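Local coordinates for protein Pre-mRNA-processing-splicing factor 8 (PDB 6MX6) that carries an intein, the Hint-family segment crystallised here, which probably excises itself from the host splicing factor by protein splicing, at residues A[23-26]-A[27-31]. Numbering follows the deposited sequence.
Sequences EDVQ and EGDQL
Glu27 meets Gln26 through its backbone: Glu27 N donates to Gln26 OE1 at 3.1 Å. The Gln26 chain bends at chi2, which helps bring its OE1 back to the next backbone N-H; the donor stands above the carbonyl plane, not on a lone pair. The Glu27 side chain takes another course, its OE1 accepting a hydrogen bond from Lys43 N.

Gly28 occupies the third position of a type II beta turn running from Gln26 to Asp29. Glu27, extended at psi 135°, and Gly28, with a positive phi of 81° that favours glycine, form the two corners.

Asp29 closes the turn twice. Its backbone N donates to Gln26 O at 3.0 Å, the bond expected between the end residues, while its OD2 accepts from Gln26 N at 2.9 Å. The latter bond is nearly straight (172° at the hydrogen) although the donor stands above the carboxylate plane. Both the N-H and the C=O of Gln26 are therefore gripped by one residue, which pins the turn at its base; Arg14 NH1 forms a weak, long ion pair with the same OD2. Asp29 CB also passes 4.2 Å from Val25 CG1.

Gln30 NE2 reaches back to Gly28 O at 3.0 Å, the acceptor lying in the amide plane, and the same nitrogen is also hydrogen-bonded to Thr40 OG1.

At Leu31 the contact becomes apolar, with CD2 lying 4.4 Å from Val25 CG2. Both of these buried side chains pack on Phe157 of strand 152-159, and Val25 also touches Ala41. The turn leads from the 3-10 segment at 23-24 into strand 30-32, an outer strand of the four-stranded antiparallel sheet, and backbone hydrogen bonds of Gly28 and Asp29 with Ala41, and of Leu31 with Arg39, join it to strand 38-49.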
loop_
_atom_site.group_PDB
_atom_site.type_symbol
_atom_site.label_atom_id
_atom_site.label_comp_id
_atom_site.label_asym_id
_atom_site.label_seq_id
_atom_site.Cartn_x
_atom_site.Cartn_y
_atom_site.Cartn_z
ATOM N N GLU A 23 -7.203 -7.043 -8.577
ATOM C CA GLU A 23 -8.525 -7.092 -9.188
ATOM C C GLU A 23 -9.113 -8.497 -9.220
ATOM O O GLU A 23 -10.300 -8.643 -9.533
ATOM C CB GLU A 23 -8.483 -6.520 -10.607
ATOM C CG GLU A 23 -7.721 -7.364 -11.617
ATOM C CD GLU A 23 -6.272 -6.913 -11.766
ATOM O OE1 GLU A 23 -5.739 -6.326 -10.803
ATOM O OE2 GLU A 23 -5.679 -7.138 -12.843
ATOM N N ASP A 24 -8.325 -9.523 -8.906
ATOM C CA ASP A 24 -8.828 -10.890 -8.805
ATOM C C ASP A 24 -9.222 -11.263 -7.383
ATOM O O ASP A 24 -9.713 -12.374 -7.162
ATOM C CB ASP A 24 -7.781 -11.881 -9.329
ATOM C CG ASP A 24 -7.460 -11.665 -10.800
ATOM O OD1 ASP A 24 -8.327 -11.135 -11.527
ATOM O OD2 ASP A 24 -6.338 -12.020 -11.231
ATOM N N VAL A 25 -9.018 -10.365 -6.421
ATOM C CA VAL A 25 -9.432 -10.610 -5.044
ATOM C C VAL A 25 -10.950 -10.564 -4.966
ATOM O O VAL A 25 -11.575 -9.591 -5.402
ATOM C CB VAL A 25 -8.806 -9.571 -4.106
ATOM C CG1 VAL A 25 -9.381 -9.698 -2.700
ATOM C CG2 VAL A 25 -7.279 -9.716 -4.095
ATOM N N GLN A 26 -11.550 -11.610 -4.408
ATOM C CA GLN A 26 -13.001 -11.691 -4.308
ATOM C C GLN A 26 -13.427 -11.769 -2.849
ATOM O O GLN A 26 -12.612 -11.992 -1.954
ATOM C CB GLN A 26 -13.542 -12.889 -5.098
ATOM C CG GLN A 26 -14.149 -12.490 -6.435
ATOM C CD GLN A 26 -15.048 -11.257 -6.333
ATOM O OE1 GLN A 26 -15.913 -11.163 -5.449
ATOM N NE2 GLN A 26 -14.841 -10.300 -7.237
ATOM N N GLU A 27 -14.732 -11.583 -2.623
ATOM C CA GLU A 27 -15.272 -11.520 -1.268
ATOM C C GLU A 27 -14.911 -12.771 -0.471
ATOM O O GLU A 27 -15.021 -13.895 -0.968
ATOM C CB GLU A 27 -16.792 -11.344 -1.317
ATOM C CG GLU A 27 -17.472 -11.361 0.045
ATOM C CD GLU A 27 -17.561 -9.986 0.693
ATOM O OE1 GLU A 27 -17.397 -8.968 -0.015
ATOM O OE2 GLU A 27 -17.798 -9.921 1.919
ATOM N N GLY A 28 -14.475 -12.566 0.773
ATOM C CA GLY A 28 -14.043 -13.650 1.633
ATOM C C GLY A 28 -12.629 -14.153 1.407
ATOM O O GLY A 28 -12.162 -14.993 2.187
ATOM N N ASP A 29 -11.929 -13.673 0.376
ATOM C CA ASP A 29 -10.600 -14.190 0.062
ATOM C C ASP A 29 -9.631 -13.959 1.218
ATOM O O ASP A 29 -9.710 -12.967 1.944
ATOM C CB ASP A 29 -10.052 -13.540 -1.215
ATOM C CG ASP A 29 -10.274 -14.400 -2.446
ATOM O OD1 ASP A 29 -10.767 -15.536 -2.281
ATOM O OD2 ASP A 29 -9.961 -13.948 -3.576
ATOM N N GLN A 30 -8.702 -14.896 1.384
ATOM C CA GLN A 30 -7.721 -14.840 2.457
ATOM C C GLN A 30 -6.412 -14.277 1.911
ATOM O O GLN A 30 -5.851 -14.817 0.951
ATOM C CB GLN A 30 -7.510 -16.228 3.063
ATOM C CG GLN A 30 -8.776 -16.821 3.696
ATOM C CD GLN A 30 -9.291 -15.990 4.857
ATOM O OE1 GLN A 30 -8.730 -16.022 5.952
ATOM N NE2 GLN A 30 -10.365 -15.234 4.623
ATOM N N LEU A 31 -5.947 -13.191 2.514
ATOM C CA LEU A 31 -4.688 -12.527 2.204
ATOM C C LEU A 31 -3.711 -12.688 3.359
ATOM O O LEU A 31 -4.079 -13.061 4.475
ATOM C CB LEU A 31 -4.911 -11.036 1.938
ATOM C CG LEU A 31 -5.902 -10.706 0.831
ATOM C CD1 LEU A 31 -6.039 -9.197 0.742
ATOM C CD2 LEU A 31 -5.426 -11.297 -0.481
#